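Local atomic coordinates of putative GH105 family protein (Salmonella enterica subsp. enterica serovar Paratyphi A, PDB entry 3QWT), a protein that is of unknown function but, as a possible member of glycoside hydrolase family 105 with an alpha/alpha toroid fold, may release unsaturated sugar units from oligosaccharides by hydrolysis. Residues N108-A113 against M153-L158; W167-M172 against W213-S218; R229-N234 against T283-P288. All coordinates share one frame; numbering follows the deposited sequence.

The three contacts join segments near helix ends of the alpha/alpha toroid. Contact 2 pairs strand 165-167, ahead of helix 170-184, with strand 216-218, which precedes helix 231-248 of contact 3; contact 1 joins two loops. Contacts 1 and 2 touch: His-155 bonds Thr-170 and stacks on Trp-167. Contact 2 meets contact 3, where Trp-213 N bonds Asn-234 and the His-215 ring lies against Trp-230. Contacts 1 and 3 are about 9 Å apart at their nearest atoms. Contact 2 is wholly buried and rich in carboxylates and aromatics; contact 1, nearly as buried, relies on asparagines and a glycerol-bound histidine; contact 3 reaches the surface through a salt bridge at Asp-286.

Contact 1 of 3, residues N108-A113 against M153-L158; sequences NVNTMA and MQHITL. With GOL (glycerol), chain F.
Val-109 lays its CG1 methyl over the centre of the His-155 ring, 3.5 Å from the centroid, in a CH-pi contact between two loops of the alpha/alpha toroid. The two side chains cross at about a right angle. At the ring edge, in plane, NE2 of His-155 is hydrogen-bonded to O2 of a glycerol at 2.6 Å. The same O2 accepts a nearly straight bond (170°) from ND2 of Asn-110, so the histidine and the amide hold one hydroxyl between them. A water links the loops again, accepting from Asn-110 ND2 and from Leu-158 N. Backbone to backbone, Val-109 N donates to Ile-156 O at 2.9 Å. Leu-158 puts CG 3.4 Å from ND2 of Asn-108 and also rests on the CG2 methyl of Thr-111.

In the next shell, Thr-170 bonds ND1 of His-155 and Trp-167 stacks on its ring, which would restrain the imidazole. The glycerol is probably a crystallisation additive. An Asx motif shapes loop 108-113: CG of Asn-108 is set between the backbone N and carbonyl carbon (chi1 58°). OD1 accepts from Thr-111 N at 2.9 Å, the donor standing above the carbonyl plane, and takes a weak second bond from Asn-110 N.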
loop_
_atom_site.group_PDB
_atom_site.type_symbol
_atom_site.label_atom_id
_atom_site.label_comp_id
_atom_site.label_asym_id
_atom_site.label_seq_id
_atom_site.Cartn_x
_atom_site.Cartn_y
_atom_site.Cartn_z
ATOM N N ASN A 108 25.191 -27.798 16.096
ATOM C CA ASN A 108 26.085 -27.861 14.947
ATOM C C ASN A 108 25.283 -28.051 13.663
ATOM O O ASN A 108 24.058 -28.194 13.708
ATOM C CB ASN A 108 27.106 -28.989 15.111
ATOM C CG ASN A 108 26.452 -30.344 15.292
ATOM O OD1 ASN A 108 25.743 -30.833 14.403
ATOM N ND2 ASN A 108 26.691 -30.968 16.447
ATOM N N VAL A 109 25.974 -28.081 12.524
ATOM C CA VAL A 109 25.300 -28.127 11.228
ATOM C C VAL A 109 24.307 -29.284 11.170
ATOM O O VAL A 109 23.233 -29.152 10.594
ATOM C CB VAL A 109 26.301 -28.186 10.047
ATOM C CG1 VAL A 109 27.037 -29.532 9.996
ATOM C CG2 VAL A 109 25.587 -27.932 8.729
ATOM N N ASN A 110 24.665 -30.404 11.798
ATOM C CA ASN A 110 23.854 -31.635 11.735
ATOM C C ASN A 110 22.717 -31.767 12.743
ATOM O O ASN A 110 21.604 -32.169 12.392
ATOM C CB ASN A 110 24.741 -32.869 11.808
ATOM C CG ASN A 110 25.613 -33.025 10.561
ATOM O OD1 ASN A 110 25.208 -32.641 9.468
ATOM N ND2 ASN A 110 26.812 -33.584 10.730
ATOM N N THR A 111 22.984 -31.439 13.996
ATOM C CA THR A 111 21.929 -31.530 15.004
ATOM C C THR A 111 20.793 -30.506 14.751
ATOM O O THR A 111 19.735 -30.554 15.386
ATOM C CB THR A 111 22.513 -31.376 16.412
ATOM O OG1 THR A 111 23.185 -30.114 16.517
ATOM C CG2 THR A 111 23.507 -32.527 16.720
HETATM N N MSE A 112 21.016 -29.611 13.795
HETATM C CA MSE A 112 20.021 -28.615 13.366
HETATM C C MSE A 112 18.875 -29.242 12.567
HETATM O O MSE A 112 17.719 -28.821 12.687
HETATM C CB MSE A 112 20.717 -27.521 12.524
HETATM C CG MSE A 112 19.796 -26.484 11.879
HETATM SE SE MSE A 112 19.096 -25.140 13.161
HETATM C CE MSE A 112 20.762 -24.434 13.756
ATOM N N ALA A 113 19.205 -30.253 11.763
ATOM C CA ALA A 113 18.261 -30.836 10.790
ATOM C C ALA A 113 16.858 -31.105 11.309
ATOM O O ALA A 113 15.884 -30.785 10.631
ATOM C CB ALA A 113 18.845 -32.103 10.164
HETATM N N MSE A 153 28.709 -20.629 5.694
HETATM C CA MSE A 153 28.451 -21.493 6.839
HETATM C C MSE A 153 29.483 -22.619 6.905
HETATM O O MSE A 153 29.689 -23.352 5.931
HETATM C CB MSE A 153 27.046 -22.054 6.777
HETATM C CG MSE A 153 26.003 -20.986 7.056
HETATM SE SE MSE A 153 24.279 -21.797 7.361
HETATM C CE MSE A 153 23.413 -20.339 8.326
ATOM N N GLN A 154 30.154 -22.735 8.044
ATOM C CA GLN A 154 31.186 -23.744 8.184
ATOM C C GLN A 154 30.526 -25.060 8.562
ATOM O O GLN A 154 29.701 -25.100 9.474
ATOM C CB GLN A 154 32.208 -23.322 9.233
ATOM C CG GLN A 154 33.297 -24.347 9.481
ATOM C CD GLN A 154 34.389 -23.786 10.350
ATOM O OE1 GLN A 154 35.036 -22.786 10.000
ATOM N NE2 GLN A 154 34.594 -24.407 11.503
ATOM N N HIS A 155 30.858 -26.131 7.845
ATOM C CA HIS A 155 30.244 -27.420 8.138
ATOM C C HIS A 155 30.784 -28.004 9.444
ATOM O O HIS A 155 31.482 -29.022 9.432
ATOM C CB HIS A 155 30.426 -28.414 6.984
ATOM C CG HIS A 155 29.577 -29.641 7.113
ATOM N ND1 HIS A 155 28.259 -29.679 6.705
ATOM C CD2 HIS A 155 29.847 -30.865 7.623
ATOM C CE1 HIS A 155 27.761 -30.881 6.942
ATOM N NE2 HIS A 155 28.704 -31.619 7.500
ATOM N N ILE A 156 30.459 -27.357 10.568
ATOM C CA ILE A 156 30.878 -27.848 11.870
ATOM C C ILE A 156 29.942 -28.932 12.403
ATOM O O ILE A 156 28.721 -28.823 12.354
ATOM C CB ILE A 156 31.044 -26.726 12.917
ATOM C CG1 ILE A 156 31.612 -27.302 14.220
ATOM C CG2 ILE A 156 29.724 -26.060 13.200
ATOM C CD1 ILE A 156 31.840 -26.257 15.290
ATOM N N THR A 157 30.552 -29.966 12.954
ATOM C CA THR A 157 29.879 -31.217 13.235
ATOM C C THR A 157 29.942 -31.581 14.730
ATOM O O THR A 157 30.582 -30.876 15.510
ATOM C CB THR A 157 30.533 -32.271 12.331
ATOM O OG1 THR A 157 29.844 -32.279 11.075
ATOM C CG2 THR A 157 30.571 -33.646 12.941
ATOM N N LEU A 158 29.254 -32.645 15.141
ATOM C CA LEU A 158 29.378 -33.130 16.516
ATOM C C LEU A 158 30.837 -33.456 16.805
ATOM O O LEU A 158 31.326 -33.242 17.922
ATOM C CB LEU A 158 28.533 -34.390 16.736
ATOM C CG LEU A 158 27.058 -34.255 17.122
ATOM C CD1 LEU A 158 26.327 -35.565 16.889
ATOM C CD2 LEU A 158 26.907 -33.826 18.583
HETATM C C1 GOL F . 27.502 -36.182 7.390
HETATM O O1 GOL F . 28.764 -36.798 7.155
HETATM C C2 GOL F . 27.622 -34.668 7.188
HETATM O O2 GOL F . 28.346 -34.125 8.274
HETATM C C3 GOL F . 26.237 -34.023 7.166
HETATM O O3 GOL F . 25.238 -35.018 7.019
HETATM O O HOH W 1 27.761 -34.370 13.744
#

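Contact 2 of 3, residues W167-M172 against W213-S218; sequences WDDTLM and WFHGWS
Asp-169 and His-215 meet through a histidine-carboxylate hydrogen bond, NE2 to OD2 at 3.0 Å. OD2 lies in the plane of the imidazole and is met on its syn side, somewhat out of the carboxylate plane; the carboxylate and ring planes stand 59° apart, and the N-H...O angle is only 137°. Both groups have a second partner: Trp-236 NE1 bonds OD1 of Asp-169, and Tyr-354 OH bonds ND1 of His-215. CG of His-215 is anti to the backbone N (chi1 -176°). The ring meets the Trp-167 indole obliquely, with NE2 3.8 Å from CE3.

The backbone O of His-215 accepts from Asp-168 N at 3.1 Å. Buried beside it, Asp-168 OD1 lies 2.5 Å from Phe-214 O and sits at the edge of the Trp-213 ring. OD1 is also close to His-215 O, but both are acceptors and do not bond. Leu-171 CD1 packs on that indole, 3.9 Å from CZ3.

Trp-167 and Gly-216 form a non-hydrogen-bonded pair in the small antiparallel sheet of strands 165-167 and 216-218. This two-stranded link between helix-connecting loops belongs to the alpha/alpha toroid, and the glycerol close to Asp-169 is consistent with a pocket there.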
loop_
_atom_site.group_PDB
_atom_site.type_symbol
_atom_site.label_atom_id
_atom_site.label_comp_id
_atom_site.label_asym_id
_atom_site.label_seq_id
_atom_site.Cartn_x
_atom_site.Cartn_y
_atom_site.Cartn_z
ATOM N N TRP A 167 30.332 -27.803 2.933
ATOM C CA TRP A 167 29.923 -29.072 2.312
ATOM C C TRP A 167 28.547 -28.970 1.669
ATOM O O TRP A 167 27.714 -28.168 2.106
ATOM C CB TRP A 167 29.849 -30.202 3.352
ATOM C CG TRP A 167 31.111 -30.509 4.087
ATOM C CD1 TRP A 167 32.224 -29.736 4.172
ATOM C CD2 TRP A 167 31.380 -31.688 4.854
ATOM N NE1 TRP A 167 33.172 -30.358 4.949
ATOM C CE2 TRP A 167 32.676 -31.555 5.385
ATOM C CE3 TRP A 167 30.648 -32.842 5.141
ATOM C CZ2 TRP A 167 33.268 -32.542 6.184
ATOM C CZ3 TRP A 167 31.230 -33.818 5.945
ATOM C CH2 TRP A 167 32.532 -33.662 6.450
ATOM N N ASP A 168 28.292 -29.819 0.671
ATOM C CA ASP A 168 26.931 -29.992 0.153
ATOM C C ASP A 168 25.890 -30.119 1.286
ATOM O O ASP A 168 24.864 -29.457 1.273
ATOM C CB ASP A 168 26.835 -31.265 -0.685
ATOM C CG ASP A 168 27.877 -31.325 -1.811
ATOM O OD1 ASP A 168 28.543 -30.315 -2.105
ATOM O OD2 ASP A 168 28.023 -32.400 -2.413
ATOM N N ASP A 169 26.175 -31.014 2.228
ATOM C CA ASP A 169 25.234 -31.469 3.234
ATOM C C ASP A 169 24.660 -30.283 4.039
ATOM O O ASP A 169 23.532 -30.324 4.529
ATOM C CB ASP A 169 25.918 -32.491 4.173
ATOM C CG ASP A 169 26.619 -33.652 3.403
ATOM O OD1 ASP A 169 26.203 -34.830 3.539
ATOM O OD2 ASP A 169 27.593 -33.391 2.662
ATOM N N THR A 170 25.446 -29.227 4.174
ATOM C CA THR A 170 24.995 -28.061 4.906
ATOM C C THR A 170 23.677 -27.580 4.332
ATOM O O THR A 170 22.840 -27.109 5.073
ATOM C CB THR A 170 26.029 -26.943 4.855
ATOM O OG1 THR A 170 27.251 -27.420 5.424
ATOM C CG2 THR A 170 25.560 -25.722 5.625
ATOM N N LEU A 171 23.471 -27.720 3.022
ATOM C CA LEU A 171 22.253 -27.139 2.452
ATOM C C LEU A 171 20.998 -27.815 2.992
ATOM O O LEU A 171 19.963 -27.167 3.148
ATOM C CB LEU A 171 22.273 -27.098 0.914
ATOM C CG LEU A 171 23.221 -26.026 0.346
ATOM C CD1 LEU A 171 23.605 -26.319 -1.093
ATOM C CD2 LEU A 171 22.624 -24.620 0.465
HETATM N N MSE A 172 21.107 -29.106 3.298
HETATM C CA MSE A 172 19.971 -29.871 3.786
HETATM C C MSE A 172 19.782 -29.748 5.305
HETATM O O MSE A 172 18.651 -29.591 5.788
HETATM C CB MSE A 172 20.117 -31.351 3.396
HETATM C CG MSE A 172 19.029 -32.276 3.935
HETATM SE SE MSE A 172 17.311 -32.037 3.032
HETATM C CE MSE A 172 16.258 -31.475 4.577
ATOM N N TRP A 213 27.935 -31.677 -8.639
ATOM C CA TRP A 213 28.589 -30.926 -7.567
ATOM C C TRP A 213 29.746 -31.667 -6.896
ATOM O O TRP A 213 29.745 -32.894 -6.798
ATOM C CB TRP A 213 27.573 -30.585 -6.480
ATOM C CG TRP A 213 26.664 -29.449 -6.809
ATOM C CD1 TRP A 213 25.978 -29.252 -7.965
ATOM C CD2 TRP A 213 26.304 -28.374 -5.935
ATOM N NE1 TRP A 213 25.224 -28.096 -7.877
ATOM C CE2 TRP A 213 25.406 -27.545 -6.640
ATOM C CE3 TRP A 213 26.668 -28.024 -4.630
ATOM C CZ2 TRP A 213 24.860 -26.385 -6.077
ATOM C CZ3 TRP A 213 26.128 -26.879 -4.068
ATOM C CH2 TRP A 213 25.234 -26.064 -4.797
ATOM N N PHE A 214 30.718 -30.909 -6.401
ATOM C CA PHE A 214 31.756 -31.484 -5.570
ATOM C C PHE A 214 31.287 -31.606 -4.125
ATOM O O PHE A 214 30.516 -30.774 -3.634
ATOM C CB PHE A 214 33.022 -30.638 -5.654
ATOM C CG PHE A 214 33.633 -30.625 -7.025
ATOM C CD1 PHE A 214 34.098 -31.795 -7.591
ATOM C CD2 PHE A 214 33.716 -29.452 -7.753
ATOM C CE1 PHE A 214 34.657 -31.788 -8.876
ATOM C CE2 PHE A 214 34.271 -29.446 -9.031
ATOM C CZ PHE A 214 34.739 -30.616 -9.588
ATOM N N HIS A 215 31.761 -32.628 -3.433
ATOM C CA HIS A 215 31.325 -32.826 -2.056
ATOM C C HIS A 215 31.687 -31.643 -1.153
ATOM O O HIS A 215 30.818 -31.087 -0.476
ATOM C CB HIS A 215 31.867 -34.135 -1.464
ATOM C CG HIS A 215 31.352 -34.418 -0.089
ATOM N ND1 HIS A 215 31.987 -35.273 0.787
ATOM C CD2 HIS A 215 30.257 -33.952 0.560
ATOM C CE1 HIS A 215 31.304 -35.319 1.919
ATOM N NE2 HIS A 215 30.252 -34.530 1.806
ATOM N N GLY A 216 32.962 -31.256 -1.152
ATOM C CA GLY A 216 33.426 -30.218 -0.250
ATOM C C GLY A 216 34.321 -29.141 -0.845
ATOM O O GLY A 216 34.867 -29.284 -1.950
ATOM N N TRP A 217 34.465 -28.060 -0.076
ATOM C CA TRP A 217 35.329 -26.929 -0.397
ATOM C C TRP A 217 36.012 -26.448 0.877
ATOM O O TRP A 217 35.395 -26.399 1.949
ATOM C CB TRP A 217 34.507 -25.773 -0.991
ATOM C CG TRP A 217 35.228 -24.451 -0.979
ATOM C CD1 TRP A 217 35.094 -23.457 -0.057
ATOM C CD2 TRP A 217 36.199 -23.989 -1.923
ATOM N NE1 TRP A 217 35.921 -22.407 -0.369
ATOM C CE2 TRP A 217 36.615 -22.716 -1.508
ATOM C CE3 TRP A 217 36.770 -24.539 -3.074
ATOM C CZ2 TRP A 217 37.560 -21.974 -2.211
ATOM C CZ3 TRP A 217 37.712 -23.805 -3.765
ATOM C CH2 TRP A 217 38.099 -22.539 -3.333
ATOM N N SER A 218 37.274 -26.066 0.764
ATOM C CA SER A 218 37.955 -25.471 1.900
ATOM C C SER A 218 38.610 -24.142 1.551
ATOM O O SER A 218 39.286 -24.013 0.526
ATOM C CB SER A 218 39.000 -26.419 2.477
ATOM O OG SER A 218 39.668 -25.779 3.546
#

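Contact 3 of 3, residues R229-N234 against T283-P288; sequences RWARGN and TLLDDP
Arg-229 and Asp-286 form a salt bridge, NH1 to OD2 at 3.0 Å, at the outer side of a largely buried contact. The arginine is extended from CG to NE; the aspartate CG sits between the backbone N and carbonyl carbon (chi1 60°). The side chains cross at about a right angle, with guanidinium and carboxylate planes 77° apart. NH1 meets OD2 from above the carboxylate plane, OD2 is tilted from the guanidinium plane, and the bond is bent. A water closes a second path, donating to Asp-286 OD1 and accepting from Arg-229 N.

Further in, two backbone bonds flank the bridge between Trp-230 and Leu-284: Leu-285 N to Arg-229 O at 3.1 Å, and Ala-231 N to Thr-283 O at 3.0 Å. In Leu-285, chi1 (-66°) sets CG anti to the carbonyl carbon, near Arg-229 O and Ala-231 CA. CD2 rests 3.7 Å from CB of Ala-231, and CD1 3.8 Å from CG of Asn-234. CG of Trp-230 is anti to the backbone N; CD1 lies 3.3 Å from Thr-283 O, oblique to the ring. Arg-232 CB and Gly-233 N stand over one face of the indole, toward its rim, and CZ2 lies over the Arg-232 guanidinium.

Asn-234 ND2 turns back to Trp-230 O at 2.6 Å from above its carbonyl plane; this N-cap oxygen also accepts from Asn-234 N, so two donors of one residue grip it. Asp-286 on NH1 and Asp-207 on NH2 share the Arg-229 guanidinium, probably offsetting its charge and holding its rotation; the buried half depends on backbone bonds and apolar packing.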
loop_
_atom_site.group_PDB
_atom_site.type_symbol
_atom_site.label_atom_id
_atom_site.label_comp_id
_atom_site.label_asym_id
_atom_site.label_seq_id
_atom_site.Cartn_x
_atom_site.Cartn_y
_atom_site.Cartn_z
ATOM N N ARG A 229 32.605 -36.277 -6.976
ATOM C CA ARG A 229 31.251 -36.007 -7.404
ATOM C C ARG A 229 30.388 -37.057 -6.732
ATOM O O ARG A 229 29.921 -38.015 -7.353
ATOM C CB ARG A 229 31.139 -35.994 -8.931
ATOM C CG ARG A 229 32.013 -34.915 -9.541
ATOM C CD ARG A 229 31.929 -34.860 -11.063
ATOM N NE ARG A 229 32.758 -33.778 -11.587
ATOM C CZ ARG A 229 34.023 -33.931 -11.974
ATOM N NH1 ARG A 229 34.589 -35.118 -11.903
ATOM N NH2 ARG A 229 34.722 -32.901 -12.433
ATOM N N TRP A 230 30.195 -36.857 -5.436
ATOM C CA TRP A 230 29.616 -37.882 -4.577
ATOM C C TRP A 230 28.098 -37.888 -4.671
ATOM O O TRP A 230 27.458 -36.840 -4.662
ATOM C CB TRP A 230 30.094 -37.676 -3.144
ATOM C CG TRP A 230 29.489 -38.594 -2.140
ATOM C CD1 TRP A 230 29.491 -39.947 -2.178
ATOM C CD2 TRP A 230 28.831 -38.223 -0.918
ATOM N NE1 TRP A 230 28.856 -40.448 -1.070
ATOM C CE2 TRP A 230 28.447 -39.411 -0.276
ATOM C CE3 TRP A 230 28.520 -36.999 -0.313
ATOM C CZ2 TRP A 230 27.765 -39.424 0.944
ATOM C CZ3 TRP A 230 27.839 -37.007 0.912
ATOM C CH2 TRP A 230 27.468 -38.209 1.519
ATOM N N ALA A 231 27.529 -39.082 -4.774
ATOM C CA ALA A 231 26.100 -39.230 -5.033
ATOM C C ALA A 231 25.206 -38.624 -3.946
ATOM O O ALA A 231 24.467 -37.670 -4.205
ATOM C CB ALA A 231 25.749 -40.702 -5.254
ATOM N N ARG A 232 25.246 -39.177 -2.741
ATOM C CA ARG A 232 24.352 -38.685 -1.695
ATOM C C ARG A 232 24.409 -37.148 -1.563
ATOM O O ARG A 232 23.375 -36.486 -1.481
ATOM C CB ARG A 232 24.578 -39.400 -0.351
ATOM C CG ARG A 232 23.663 -38.823 0.753
ATOM C CD ARG A 232 23.216 -39.854 1.786
ATOM N NE ARG A 232 24.325 -40.331 2.605
ATOM C CZ ARG A 232 24.806 -41.567 2.560
ATOM N NH1 ARG A 232 25.817 -41.908 3.339
ATOM N NH2 ARG A 232 24.268 -42.463 1.745
ATOM N N GLY A 233 25.615 -36.587 -1.580
ATOM C CA GLY A 233 25.793 -35.154 -1.452
ATOM C C GLY A 233 25.029 -34.371 -2.504
ATOM O O GLY A 233 24.356 -33.374 -2.194
ATOM N N ASN A 234 25.148 -34.818 -3.754
ATOM C CA ASN A 234 24.443 -34.199 -4.872
ATOM C C ASN A 234 22.935 -34.280 -4.691
ATOM O O ASN A 234 22.180 -33.351 -5.030
ATOM C CB ASN A 234 24.832 -34.891 -6.180
ATOM C CG ASN A 234 26.084 -34.309 -6.778
ATOM O OD1 ASN A 234 26.026 -33.418 -7.644
ATOM N ND2 ASN A 234 27.234 -34.788 -6.311
ATOM N N THR A 283 27.862 -44.410 -6.554
ATOM C CA THR A 283 28.187 -43.639 -5.355
ATOM C C THR A 283 29.232 -42.570 -5.661
ATOM O O THR A 283 29.246 -41.497 -5.045
ATOM C CB THR A 283 28.626 -44.543 -4.184
ATOM O OG1 THR A 283 28.545 -43.809 -2.961
ATOM C CG2 THR A 283 30.049 -45.053 -4.381
ATOM N N LEU A 284 30.111 -42.863 -6.613
ATOM C CA LEU A 284 30.818 -41.802 -7.316
ATOM C C LEU A 284 30.155 -41.732 -8.669
ATOM O O LEU A 284 30.296 -42.653 -9.481
ATOM C CB LEU A 284 32.298 -42.098 -7.464
ATOM C CG LEU A 284 33.302 -41.471 -6.499
ATOM C CD1 LEU A 284 32.642 -40.574 -5.475
ATOM C CD2 LEU A 284 34.141 -42.554 -5.835
ATOM N N LEU A 285 29.423 -40.643 -8.898
ATOM C CA LEU A 285 28.487 -40.546 -10.009
ATOM C C LEU A 285 29.137 -40.736 -11.364
ATOM O O LEU A 285 28.493 -41.217 -12.288
ATOM C CB LEU A 285 27.754 -39.204 -9.999
ATOM C CG LEU A 285 26.793 -38.920 -8.836
ATOM C CD1 LEU A 285 26.328 -37.431 -8.861
ATOM C CD2 LEU A 285 25.596 -39.878 -8.856
ATOM N N ASP A 286 30.394 -40.316 -11.490
ATOM C CA ASP A 286 31.123 -40.405 -12.757
ATOM C C ASP A 286 32.092 -41.603 -12.778
ATOM O O ASP A 286 33.008 -41.665 -13.600
ATOM C CB ASP A 286 31.854 -39.086 -13.051
ATOM C CG ASP A 286 32.861 -38.710 -11.967
ATOM O OD1 ASP A 286 32.728 -39.176 -10.811
ATOM O OD2 ASP A 286 33.788 -37.936 -12.276
ATOM N N ASP A 287 31.873 -42.551 -11.869
ATOM C CA ASP A 287 32.678 -43.770 -11.792
ATOM C C ASP A 287 31.770 -45.007 -11.883
ATOM O O ASP A 287 31.296 -45.516 -10.872
ATOM C CB ASP A 287 33.502 -43.792 -10.494
ATOM C CG ASP A 287 34.451 -44.984 -10.417
ATOM O OD1 ASP A 287 34.292 -45.922 -11.227
ATOM O OD2 ASP A 287 35.351 -44.988 -9.541
ATOM N N PRO A 288 31.540 -45.498 -13.106
ATOM C CA PRO A 288 30.618 -46.599 -13.387
ATOM C C PRO A 288 31.014 -47.858 -12.637
ATOM O O PRO A 288 30.266 -48.831 -12.648
ATOM C CB PRO A 288 30.827 -46.850 -14.878
ATOM C CG PRO A 288 31.441 -45.610 -15.398
ATOM C CD PRO A 288 32.296 -45.101 -14.299
HETATM O O HOH W 2 33.626 -38.116 -8.742
#